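Local coordinates for protein VP5 (Halorubrum pleomorphic virus 6, PDB 6QGL) that serves as the membrane-bound envelope protein of a haloarchaeal virus and probably drives fusion of the viral and host membranes, at residues D109-T113 / M175-T179; V115-Y120 / V235-D240; P165-T171 / T182-H188; Y204-V209 / M227-N233. One frame throughout, in Å; residues are numbered along the deposited sequence.

Contact 1 (D109-T113 / M175-T179); sequences DSYET and MPDGT
The first torsions of T113 and D109 set OG1 and CG beside their backbone N (chi1 -58° and -70°), so T113 OG1 and the D109 carboxylate meet P176. The two lie one turn apart on helix 97-140. P176 sits at the second position of a type I beta turn, M175 to G178, in the loop of the hairpin made by strands 166-174 and 180-189. Three carbons of its ring meet three different helix side chains. CB of P176 lies 3.3 Å from D109 OD1. CG of P176 rests against the E112 carboxylate, 3.6 Å from CD of E112, and the extended E112 chain crosses the ring at about a right angle. CD of P176 is 3.4 Å from T113 OG1. The join is van der Waals in character. D109 OD2 and P176 O come to 3.2 Å, but both are acceptors. The two helix carboxylates have a cation nearby: D109 OD1 and E112 OE1 each form a salt bridge with R247 of helix 229-257. T113 OG1 bonds back to D109 O at 2.7 Å, and T113 N reaches the same carbonyl oxygen from the opposite face. The methyl of T113 meets the D177 carboxylate, CG2 of T113 3.5 Å from D177 OD2. On the turn side, T179 OG1 bonds to D177 OD1 at 2.7 Å, on the syn side and 25° out of the carboxylate plane.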
# COMPACT_ATOMS: atom_id res chain seq x y z
N ASP A 109 -7.26 18.93 -14.26
CA ASP A 109 -7.93 17.92 -15.10
C ASP A 109 -7.01 16.76 -15.45
O ASP A 109 -7.40 15.61 -15.27
CB ASP A 109 -8.53 18.54 -16.37
CG ASP A 109 -9.74 19.43 -16.15
OD1 ASP A 109 -10.31 19.40 -15.07
OD2 ASP A 109 -10.11 20.15 -17.08
N SER A 110 -5.78 17.05 -15.93
CA SER A 110 -4.80 16.03 -16.28
C SER A 110 -4.32 15.27 -15.05
O SER A 110 -4.13 14.06 -15.14
CB SER A 110 -3.61 16.65 -17.01
OG SER A 110 -2.93 17.55 -16.15
N TYR A 111 -4.15 15.96 -13.90
CA TYR A 111 -3.70 15.33 -12.66
C TYR A 111 -4.76 14.42 -12.07
O TYR A 111 -4.45 13.28 -11.73
CB TYR A 111 -3.18 16.39 -11.66
CG TYR A 111 -2.62 15.85 -10.36
CD1 TYR A 111 -1.79 14.72 -10.34
CD2 TYR A 111 -3.06 16.34 -9.14
CE1 TYR A 111 -1.33 14.18 -9.13
CE2 TYR A 111 -2.62 15.80 -7.93
CZ TYR A 111 -1.74 14.73 -7.93
OH TYR A 111 -1.30 14.18 -6.75
N GLU A 112 -6.03 14.89 -12.00
CA GLU A 112 -7.17 14.13 -11.49
C GLU A 112 -7.43 12.89 -12.34
O GLU A 112 -7.68 11.83 -11.78
CB GLU A 112 -8.43 15.00 -11.39
CG GLU A 112 -9.61 14.31 -10.71
CD GLU A 112 -10.83 15.16 -10.43
OE1 GLU A 112 -10.72 16.40 -10.48
OE2 GLU A 112 -11.90 14.58 -10.14
N THR A 113 -7.34 13.03 -13.69
CA THR A 113 -7.55 11.93 -14.63
C THR A 113 -6.55 10.81 -14.35
O THR A 113 -6.96 9.67 -14.24
CB THR A 113 -7.52 12.42 -16.09
OG1 THR A 113 -8.53 13.42 -16.25
CG2 THR A 113 -7.77 11.30 -17.10
N MET A 175 -14.13 11.59 -17.23
CA MET A 175 -12.85 12.09 -16.73
C MET A 175 -12.77 13.61 -16.94
O MET A 175 -13.30 14.11 -17.93
CB MET A 175 -11.66 11.34 -17.36
CG MET A 175 -11.48 9.92 -16.83
SD MET A 175 -11.23 9.83 -15.03
CE MET A 175 -11.12 8.09 -14.81
N PRO A 176 -12.15 14.37 -15.99
CA PRO A 176 -12.11 15.83 -16.13
C PRO A 176 -11.45 16.38 -17.39
O PRO A 176 -11.72 17.52 -17.75
CB PRO A 176 -11.37 16.29 -14.88
CG PRO A 176 -11.49 15.18 -13.93
CD PRO A 176 -11.51 13.93 -14.74
N ASP A 177 -10.60 15.58 -18.07
CA ASP A 177 -9.91 16.02 -19.29
C ASP A 177 -10.78 15.89 -20.56
O ASP A 177 -10.30 16.12 -21.67
CB ASP A 177 -8.55 15.32 -19.44
CG ASP A 177 -8.60 13.82 -19.66
OD1 ASP A 177 -9.68 13.22 -19.43
OD2 ASP A 177 -7.57 13.24 -20.05
N GLY A 178 -12.06 15.55 -20.38
CA GLY A 178 -13.03 15.41 -21.46
C GLY A 178 -13.17 14.01 -22.02
O GLY A 178 -14.06 13.77 -22.85
N THR A 179 -12.30 13.08 -21.59
CA THR A 179 -12.31 11.68 -22.05
C THR A 179 -13.23 10.81 -21.19
O THR A 179 -13.59 11.20 -20.07
CB THR A 179 -10.88 11.09 -22.08
OG1 THR A 179 -10.37 10.97 -20.75
CG2 THR A 179 -9.92 11.88 -22.96

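Contact 2 (V115-Y120 / V235-D240); sequences VRTNFY and VETEMD
M239 is the bump that fills the hollow between V115, the R116 stem and F119. Its chain bends at the last torsion (chi3 -87°). This lays the CE methyl of M239 over the face of the F119 ring, 4.3 Å from the centroid. SD of M239 is more oblique to the ring, in a Met-aromatic contact. The same sulfur touches V115 CG1 at 4.0 Å. F119, the answering bump, enters beside V235, its CE1 3.7 Å from V235 CG1. The helices run antiparallel at 175°, with axes 11.9 Å apart, so long side chains span the gap.

A mostly buried polar cluster flanks these apolar side chains. R116 stretches past M239, whose CG lies over one face of the guanidinium. R116 NH2 and D240 OD1 form a hydrogen-bonded salt bridge of 2.6 Å, on the anti lone pair of OD1. R116 NH1 makes a longer salt bridge to E236 OE2 at 3.5 Å, which joins R116, E236 and D240 in a network. Y120 OH gives a hydrogen bond to E236 OE1 at 2.7 Å and receives one from R116 NH1. E236 thus meets two residues of the facing helix, and its carboxylate is probably ionised. E112 forms a salt bridge with R116 NE.

The contact joins helices 97-140 and 229-257. Y120 also packs on F181 and L183 of strand 180-189, and F119 meets the ring of W232.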
# COMPACT_ATOMS: atom_id res chain seq x y z
N VAL A 115 -4.79 10.17 -11.44
CA VAL A 115 -5.08 9.62 -10.11
C VAL A 115 -6.32 8.72 -10.16
O VAL A 115 -6.26 7.58 -9.70
CB VAL A 115 -5.17 10.74 -9.03
CG1 VAL A 115 -5.60 10.19 -7.68
CG2 VAL A 115 -3.84 11.48 -8.89
N ARG A 116 -7.42 9.22 -10.76
CA ARG A 116 -8.67 8.46 -10.88
C ARG A 116 -8.52 7.23 -11.76
O ARG A 116 -8.95 6.16 -11.34
CB ARG A 116 -9.82 9.34 -11.38
CG ARG A 116 -10.34 10.28 -10.33
CD ARG A 116 -11.76 10.71 -10.63
NE ARG A 116 -12.13 11.83 -9.78
CZ ARG A 116 -12.72 11.73 -8.60
NH1 ARG A 116 -13.06 10.53 -8.12
NH2 ARG A 116 -13.00 12.81 -7.89
N THR A 117 -7.90 7.37 -12.95
CA THR A 117 -7.66 6.27 -13.88
C THR A 117 -6.88 5.15 -13.19
O THR A 117 -7.29 4.00 -13.30
CB THR A 117 -7.02 6.76 -15.20
OG1 THR A 117 -7.90 7.69 -15.83
CG2 THR A 117 -6.73 5.63 -16.18
N ASN A 118 -5.80 5.50 -12.45
CA ASN A 118 -4.99 4.52 -11.71
C ASN A 118 -5.81 3.77 -10.67
O ASN A 118 -5.72 2.54 -10.58
CB ASN A 118 -3.79 5.18 -11.04
CG ASN A 118 -2.75 5.70 -11.99
OD1 ASN A 118 -2.71 5.37 -13.19
ND2 ASN A 118 -1.89 6.53 -11.47
N PHE A 119 -6.64 4.51 -9.91
CA PHE A 119 -7.51 3.98 -8.88
C PHE A 119 -8.56 3.02 -9.47
O PHE A 119 -8.66 1.89 -9.00
CB PHE A 119 -8.16 5.13 -8.08
CG PHE A 119 -9.11 4.70 -6.99
CD1 PHE A 119 -8.64 4.11 -5.83
CD2 PHE A 119 -10.48 4.92 -7.12
CE1 PHE A 119 -9.52 3.70 -4.82
CE2 PHE A 119 -11.36 4.53 -6.11
CZ PHE A 119 -10.87 3.93 -4.97
N TYR A 120 -9.29 3.46 -10.51
CA TYR A 120 -10.31 2.62 -11.16
C TYR A 120 -9.71 1.44 -11.93
O TYR A 120 -10.35 0.39 -12.01
CB TYR A 120 -11.24 3.44 -12.07
CG TYR A 120 -11.94 4.59 -11.40
CD1 TYR A 120 -12.48 4.46 -10.12
CD2 TYR A 120 -12.12 5.80 -12.06
CE1 TYR A 120 -13.13 5.52 -9.50
CE2 TYR A 120 -12.77 6.87 -11.45
CZ TYR A 120 -13.28 6.72 -10.17
OH TYR A 120 -13.91 7.78 -9.57
N VAL A 235 -11.76 5.84 -0.12
CA VAL A 235 -10.74 6.47 -0.95
C VAL A 235 -11.42 7.33 -2.03
O VAL A 235 -10.97 8.45 -2.29
CB VAL A 235 -9.75 5.44 -1.56
CG1 VAL A 235 -8.58 6.14 -2.27
CG2 VAL A 235 -9.22 4.48 -0.50
N GLU A 236 -12.52 6.81 -2.61
CA GLU A 236 -13.31 7.50 -3.64
C GLU A 236 -13.86 8.84 -3.12
O GLU A 236 -13.62 9.87 -3.76
CB GLU A 236 -14.45 6.59 -4.15
CG GLU A 236 -15.52 7.29 -4.98
CD GLU A 236 -15.12 7.86 -6.33
OE1 GLU A 236 -14.15 7.34 -6.93
OE2 GLU A 236 -15.79 8.81 -6.79
N THR A 237 -14.58 8.82 -1.98
CA THR A 237 -15.18 10.01 -1.36
C THR A 237 -14.12 11.02 -0.93
O THR A 237 -14.37 12.22 -1.02
CB THR A 237 -16.14 9.63 -0.23
OG1 THR A 237 -15.46 8.82 0.72
CG2 THR A 237 -17.39 8.92 -0.74
N GLU A 238 -12.94 10.54 -0.49
CA GLU A 238 -11.82 11.38 -0.08
C GLU A 238 -11.19 12.05 -1.30
O GLU A 238 -10.82 13.22 -1.23
CB GLU A 238 -10.79 10.56 0.69
CG GLU A 238 -11.10 10.38 2.17
CD GLU A 238 -10.52 9.14 2.82
OE1 GLU A 238 -9.37 8.77 2.48
OE2 GLU A 238 -11.20 8.54 3.68
N MET A 239 -11.09 11.30 -2.42
CA MET A 239 -10.57 11.77 -3.70
C MET A 239 -11.44 12.91 -4.22
O MET A 239 -10.91 13.93 -4.66
CB MET A 239 -10.54 10.62 -4.71
CG MET A 239 -9.40 10.68 -5.68
SD MET A 239 -9.28 9.11 -6.60
CE MET A 239 -8.28 8.18 -5.50
N ASP A 240 -12.79 12.76 -4.12
CA ASP A 240 -13.75 13.78 -4.54
C ASP A 240 -13.57 15.05 -3.72
O ASP A 240 -13.54 16.14 -4.29
CB ASP A 240 -15.21 13.27 -4.41
CG ASP A 240 -15.62 12.19 -5.38
OD1 ASP A 240 -14.92 11.98 -6.37
OD2 ASP A 240 -16.67 11.55 -5.14

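Contact 3 (P165-T171 / T182-H188); sequences PNTLKDT and TLLTFRH
H188 points its ring ND1 at N166 OD1 in a nearly straight hydrogen bond of 2.8 Å (166° at the hydrogen). H188 CG lies anti to the backbone N (chi1 178°), and chi2 of 84° turns ND1 toward that oxygen, which lies close to the ring plane. F151 stacks on the H188 ring. P165 packs nearby, its CB 3.6 Å from CE1 of H188. F186 brings CZ to 3.3 Å from the same N166 OD1. Further along this face, L168 CD2 meets the edge of the F186 ring at 3.9 Å, and L168 CD1 touches L184 CD1 at 4.1 Å.

The other face is more polar. T171 OG1 and T185 OG1 share a hydrogen bond of 2.7 Å, and N205 ND2 adds a bond to the T185 hydroxyl. K169 and R187 cross obliquely, CD of K169 4.1 Å from CD of R187. E203 forms a salt bridge with each.

Paired backbone bonds set this register. T167 with R187, K169 with T185 and T171 with L183 are the hydrogen-bonded pairs of an antiparallel beta hairpin. L168 with F186 and D170 with L184 are the non-hydrogen-bonded pairs between them, and N166 with H188 is one more beyond T167-R187.

Strand 166-174 is an outermost strand of a four-stranded antiparallel sheet in this chain, and strand 201-204 pairs with the far side of strand 180-189. The face with L168, L184 and F186 packs on V127, R128 and L130 of helix 97-140.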
# COMPACT_ATOMS: atom_id res chain seq x y z
N PRO A 165 -21.85 -16.69 -12.09
CA PRO A 165 -22.84 -15.91 -11.32
C PRO A 165 -22.53 -14.40 -11.37
O PRO A 165 -23.35 -13.59 -10.94
CB PRO A 165 -22.71 -16.47 -9.91
CG PRO A 165 -21.31 -16.93 -9.81
CD PRO A 165 -20.89 -17.37 -11.19
N ASN A 166 -21.35 -14.04 -11.92
CA ASN A 166 -20.85 -12.68 -12.05
C ASN A 166 -21.12 -12.08 -13.43
O ASN A 166 -21.16 -12.79 -14.43
CB ASN A 166 -19.34 -12.62 -11.81
CG ASN A 166 -18.81 -13.36 -10.61
OD1 ASN A 166 -19.39 -13.34 -9.52
ND2 ASN A 166 -17.66 -14.00 -10.79
N THR A 167 -21.26 -10.74 -13.46
CA THR A 167 -21.44 -9.93 -14.66
C THR A 167 -20.61 -8.66 -14.46
O THR A 167 -20.80 -7.95 -13.47
CB THR A 167 -22.93 -9.61 -14.92
OG1 THR A 167 -23.73 -10.79 -14.76
CG2 THR A 167 -23.17 -9.01 -16.30
N LEU A 168 -19.66 -8.39 -15.38
CA LEU A 168 -18.84 -7.19 -15.33
C LEU A 168 -19.47 -6.18 -16.28
O LEU A 168 -19.35 -6.32 -17.51
CB LEU A 168 -17.35 -7.46 -15.69
CG LEU A 168 -16.60 -8.55 -14.92
CD1 LEU A 168 -15.12 -8.51 -15.24
CD2 LEU A 168 -16.81 -8.44 -13.43
N LYS A 169 -20.23 -5.23 -15.71
CA LYS A 169 -20.98 -4.22 -16.45
C LYS A 169 -20.12 -2.99 -16.75
O LYS A 169 -19.46 -2.47 -15.85
CB LYS A 169 -22.24 -3.81 -15.67
CG LYS A 169 -23.29 -4.91 -15.53
CD LYS A 169 -24.41 -4.53 -14.57
CE LYS A 169 -25.59 -3.90 -15.26
NZ LYS A 169 -26.62 -3.46 -14.29
N ASP A 170 -20.15 -2.53 -18.01
CA ASP A 170 -19.40 -1.34 -18.43
C ASP A 170 -20.13 -0.10 -17.94
O ASP A 170 -21.30 0.10 -18.26
CB ASP A 170 -19.23 -1.31 -19.96
CG ASP A 170 -18.19 -2.26 -20.53
OD1 ASP A 170 -17.56 -3.00 -19.74
OD2 ASP A 170 -17.99 -2.25 -21.76
N THR A 171 -19.43 0.72 -17.15
CA THR A 171 -19.95 1.97 -16.60
C THR A 171 -19.04 3.11 -17.04
O THR A 171 -17.84 3.08 -16.76
CB THR A 171 -20.11 1.86 -15.07
OG1 THR A 171 -20.99 0.77 -14.80
CG2 THR A 171 -20.66 3.13 -14.43
N THR A 182 -13.91 3.45 -18.89
CA THR A 182 -14.80 2.33 -18.61
C THR A 182 -14.47 1.72 -17.25
O THR A 182 -13.45 1.02 -17.11
CB THR A 182 -14.83 1.31 -19.77
OG1 THR A 182 -15.23 1.97 -20.97
CG2 THR A 182 -15.76 0.15 -19.50
N LEU A 183 -15.32 2.00 -16.26
CA LEU A 183 -15.23 1.44 -14.91
C LEU A 183 -16.11 0.18 -14.92
O LEU A 183 -17.21 0.21 -15.48
CB LEU A 183 -15.74 2.45 -13.87
CG LEU A 183 -15.92 1.98 -12.42
CD1 LEU A 183 -14.59 1.81 -11.71
CD2 LEU A 183 -16.80 2.92 -11.64
N LEU A 184 -15.60 -0.92 -14.36
CA LEU A 184 -16.37 -2.15 -14.33
C LEU A 184 -17.21 -2.22 -13.07
O LEU A 184 -16.68 -2.13 -11.96
CB LEU A 184 -15.47 -3.40 -14.48
CG LEU A 184 -14.64 -3.52 -15.76
CD1 LEU A 184 -13.68 -4.69 -15.67
CD2 LEU A 184 -15.51 -3.66 -17.00
N THR A 185 -18.53 -2.32 -13.24
CA THR A 185 -19.46 -2.47 -12.13
C THR A 185 -19.64 -3.96 -11.92
O THR A 185 -20.03 -4.68 -12.84
CB THR A 185 -20.76 -1.70 -12.39
OG1 THR A 185 -20.44 -0.31 -12.41
CG2 THR A 185 -21.82 -1.95 -11.33
N PHE A 186 -19.31 -4.42 -10.72
CA PHE A 186 -19.41 -5.83 -10.37
C PHE A 186 -20.81 -6.21 -9.94
O PHE A 186 -21.28 -5.75 -8.89
CB PHE A 186 -18.37 -6.21 -9.30
CG PHE A 186 -18.46 -7.66 -8.90
CD1 PHE A 186 -17.87 -8.65 -9.68
CD2 PHE A 186 -19.16 -8.05 -7.76
CE1 PHE A 186 -17.98 -10.00 -9.33
CE2 PHE A 186 -19.28 -9.39 -7.42
CZ PHE A 186 -18.68 -10.36 -8.20
N ARG A 187 -21.47 -7.08 -10.72
CA ARG A 187 -22.79 -7.63 -10.41
C ARG A 187 -22.61 -9.12 -10.13
O ARG A 187 -21.86 -9.79 -10.84
CB ARG A 187 -23.79 -7.38 -11.55
CG ARG A 187 -25.19 -7.97 -11.30
CD ARG A 187 -26.22 -7.45 -12.28
NE ARG A 187 -27.53 -8.09 -12.09
CZ ARG A 187 -28.46 -7.66 -11.25
NH1 ARG A 187 -29.62 -8.31 -11.15
NH2 ARG A 187 -28.25 -6.60 -10.48
N HIS A 188 -23.28 -9.64 -9.09
CA HIS A 188 -23.26 -11.04 -8.68
C HIS A 188 -24.66 -11.50 -8.32
O HIS A 188 -25.29 -10.91 -7.45
CB HIS A 188 -22.29 -11.26 -7.51
CG HIS A 188 -22.24 -12.68 -7.01
ND1 HIS A 188 -21.44 -13.63 -7.61
CD2 HIS A 188 -22.91 -13.26 -5.99
CE1 HIS A 188 -21.65 -14.75 -6.94
NE2 HIS A 188 -22.52 -14.57 -5.95

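Contact 4 (Y204-V209 / M227-N233); sequences YNPKEV and MKFSEWN
P206 O takes a hydrogen bond from N233 ND2 at 2.9 Å, almost straight at 173°. CA of N233 adds a weaker CA-H...O contact to P206 O at 3.3 Å. The N233 side chain extends anti to its backbone N (chi1 -172°), which carries the amide from helix 229-257 across to the loop. The ring of F229 lies between loop and helix. V209 CG2 sits over the centre of one face in a CH-pi contact, 3.4 Å from the centroid. CB of N233 covers the opposite face toward the rim. At the ring edge, F229 CD1 comes to 3.3 Å from N205 O. On the flank, P206 CG touches W232 CE3 at 4.0 Å. Y204 brings its OH to 2.7 Å from M227 O, just ahead of the helix. The loop has its own brace: N205 OD1 accepts from E208 N at 2.9 Å, an Asx motif, while N205 ND2 bonds to T185. The contact depends on the main-chain path of the loop as well as on side chains: P206 O meets an amide, N205 O a ring edge, and no charged pair joins the two segments.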
# COMPACT_ATOMS: atom_id res chain seq x y z
N TYR A 204 -22.15 -3.38 -7.29
CA TYR A 204 -21.41 -2.22 -6.78
C TYR A 204 -20.09 -1.96 -7.51
O TYR A 204 -19.66 -2.75 -8.36
CB TYR A 204 -21.19 -2.33 -5.25
CG TYR A 204 -20.23 -3.42 -4.82
CD1 TYR A 204 -20.63 -4.75 -4.77
CD2 TYR A 204 -18.95 -3.10 -4.38
CE1 TYR A 204 -19.75 -5.75 -4.36
CE2 TYR A 204 -18.06 -4.09 -3.96
CZ TYR A 204 -18.47 -5.41 -3.95
OH TYR A 204 -17.59 -6.38 -3.53
N ASN A 205 -19.45 -0.83 -7.17
CA ASN A 205 -18.16 -0.36 -7.68
C ASN A 205 -17.59 0.63 -6.63
O ASN A 205 -18.30 0.88 -5.65
CB ASN A 205 -18.32 0.30 -9.07
CG ASN A 205 -19.33 1.41 -9.18
OD1 ASN A 205 -19.48 2.26 -8.30
ND2 ASN A 205 -20.05 1.45 -10.29
N PRO A 206 -16.38 1.22 -6.77
CA PRO A 206 -15.91 2.16 -5.74
C PRO A 206 -16.80 3.40 -5.53
O PRO A 206 -16.75 3.99 -4.45
CB PRO A 206 -14.51 2.56 -6.22
CG PRO A 206 -14.09 1.47 -7.13
CD PRO A 206 -15.35 1.05 -7.82
N LYS A 207 -17.61 3.77 -6.53
CA LYS A 207 -18.48 4.96 -6.48
C LYS A 207 -19.79 4.77 -5.70
O LYS A 207 -20.15 5.64 -4.91
CB LYS A 207 -18.79 5.49 -7.89
CG LYS A 207 -17.62 6.17 -8.59
CD LYS A 207 -18.07 6.73 -9.94
CE LYS A 207 -17.03 7.60 -10.62
NZ LYS A 207 -16.87 8.90 -9.94
N GLU A 208 -20.51 3.65 -5.95
CA GLU A 208 -21.82 3.39 -5.32
C GLU A 208 -22.20 1.92 -5.26
O GLU A 208 -21.62 1.09 -5.97
CB GLU A 208 -22.93 4.17 -6.08
CG GLU A 208 -23.07 3.77 -7.54
CD GLU A 208 -24.42 4.00 -8.19
OE1 GLU A 208 -25.46 3.89 -7.50
OE2 GLU A 208 -24.44 4.28 -9.41
N VAL A 209 -23.23 1.61 -4.44
CA VAL A 209 -23.85 0.29 -4.32
C VAL A 209 -25.18 0.42 -5.07
O VAL A 209 -26.07 1.15 -4.62
CB VAL A 209 -24.06 -0.17 -2.84
CG1 VAL A 209 -24.82 -1.49 -2.77
CG2 VAL A 209 -22.74 -0.28 -2.10
N MET A 227 -12.52 -6.75 -1.69
CA MET A 227 -13.44 -6.02 -2.58
C MET A 227 -14.46 -5.25 -1.74
O MET A 227 -15.60 -5.06 -2.17
CB MET A 227 -14.20 -6.98 -3.51
CG MET A 227 -13.42 -7.45 -4.69
SD MET A 227 -14.36 -8.79 -5.48
CE MET A 227 -15.69 -7.86 -6.25
N LYS A 228 -14.06 -4.83 -0.52
CA LYS A 228 -14.91 -4.13 0.42
C LYS A 228 -15.32 -2.77 -0.11
O LYS A 228 -14.46 -1.93 -0.39
CB LYS A 228 -14.20 -3.97 1.77
CG LYS A 228 -14.28 -5.18 2.69
CD LYS A 228 -13.26 -5.09 3.79
CE LYS A 228 -13.67 -5.81 5.04
NZ LYS A 228 -12.61 -5.71 6.08
N PHE A 229 -16.64 -2.55 -0.28
CA PHE A 229 -17.15 -1.27 -0.76
C PHE A 229 -16.77 -0.16 0.21
O PHE A 229 -16.37 0.91 -0.24
CB PHE A 229 -18.68 -1.31 -0.97
CG PHE A 229 -19.28 0.05 -1.26
CD1 PHE A 229 -19.20 0.61 -2.53
CD2 PHE A 229 -19.89 0.79 -0.24
CE1 PHE A 229 -19.74 1.87 -2.78
CE2 PHE A 229 -20.42 2.05 -0.50
CZ PHE A 229 -20.36 2.58 -1.78
N SER A 230 -16.87 -0.41 1.53
CA SER A 230 -16.52 0.56 2.57
C SER A 230 -15.06 1.03 2.44
O SER A 230 -14.79 2.22 2.65
CB SER A 230 -16.78 -0.01 3.96
OG SER A 230 -15.87 -1.04 4.29
N GLU A 231 -14.13 0.12 2.07
CA GLU A 231 -12.71 0.43 1.89
C GLU A 231 -12.47 1.24 0.60
O GLU A 231 -11.82 2.29 0.64
CB GLU A 231 -11.85 -0.85 1.93
CG GLU A 231 -11.61 -1.39 3.33
CD GLU A 231 -10.77 -2.65 3.49
OE1 GLU A 231 -10.40 -2.96 4.65
OE2 GLU A 231 -10.51 -3.35 2.49
N TRP A 232 -13.01 0.75 -0.53
CA TRP A 232 -12.88 1.38 -1.85
C TRP A 232 -13.59 2.72 -1.96
O TRP A 232 -13.05 3.65 -2.56
CB TRP A 232 -13.35 0.42 -2.95
CG TRP A 232 -12.37 -0.67 -3.25
CD1 TRP A 232 -12.28 -1.89 -2.64
CD2 TRP A 232 -11.30 -0.62 -4.20
NE1 TRP A 232 -11.24 -2.61 -3.17
CE2 TRP A 232 -10.62 -1.86 -4.14
CE3 TRP A 232 -10.87 0.34 -5.13
CZ2 TRP A 232 -9.52 -2.16 -4.95
CZ3 TRP A 232 -9.77 0.05 -5.93
CH2 TRP A 232 -9.12 -1.19 -5.84
N ASN A 233 -14.80 2.83 -1.37
CA ASN A 233 -15.60 4.06 -1.38
C ASN A 233 -14.99 5.14 -0.50
O ASN A 233 -15.15 6.32 -0.81
CB ASN A 233 -17.05 3.79 -0.97
CG ASN A 233 -17.97 4.97 -1.12
OD1 ASN A 233 -18.51 5.49 -0.14
ND2 ASN A 233 -18.16 5.43 -2.35

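How the contacts relate
Helix 97-140 carries contacts 1 and 2, whose centres lie 12 Å apart. M175 CE from contact 1 packs on R116, T117 and Y120 of the next turns. Contacts 2 and 4 share helix 229-257 and have centres 11 Å apart. There K207 NZ makes a long, weak ion pair with E236 OE2, 3.3 Å away. Contacts 3 and 4 are 13 Å apart at their centres, and the sheet of contact 3 continues into the first residue of contact 4: F186 N probably bonds to Y204 O at 2.9 Å. Contact 2 meets contact 3 through Y120 and L183. The hairpin packs along helix 97-140, with contact 1 at its turn and contact 3 along its strands.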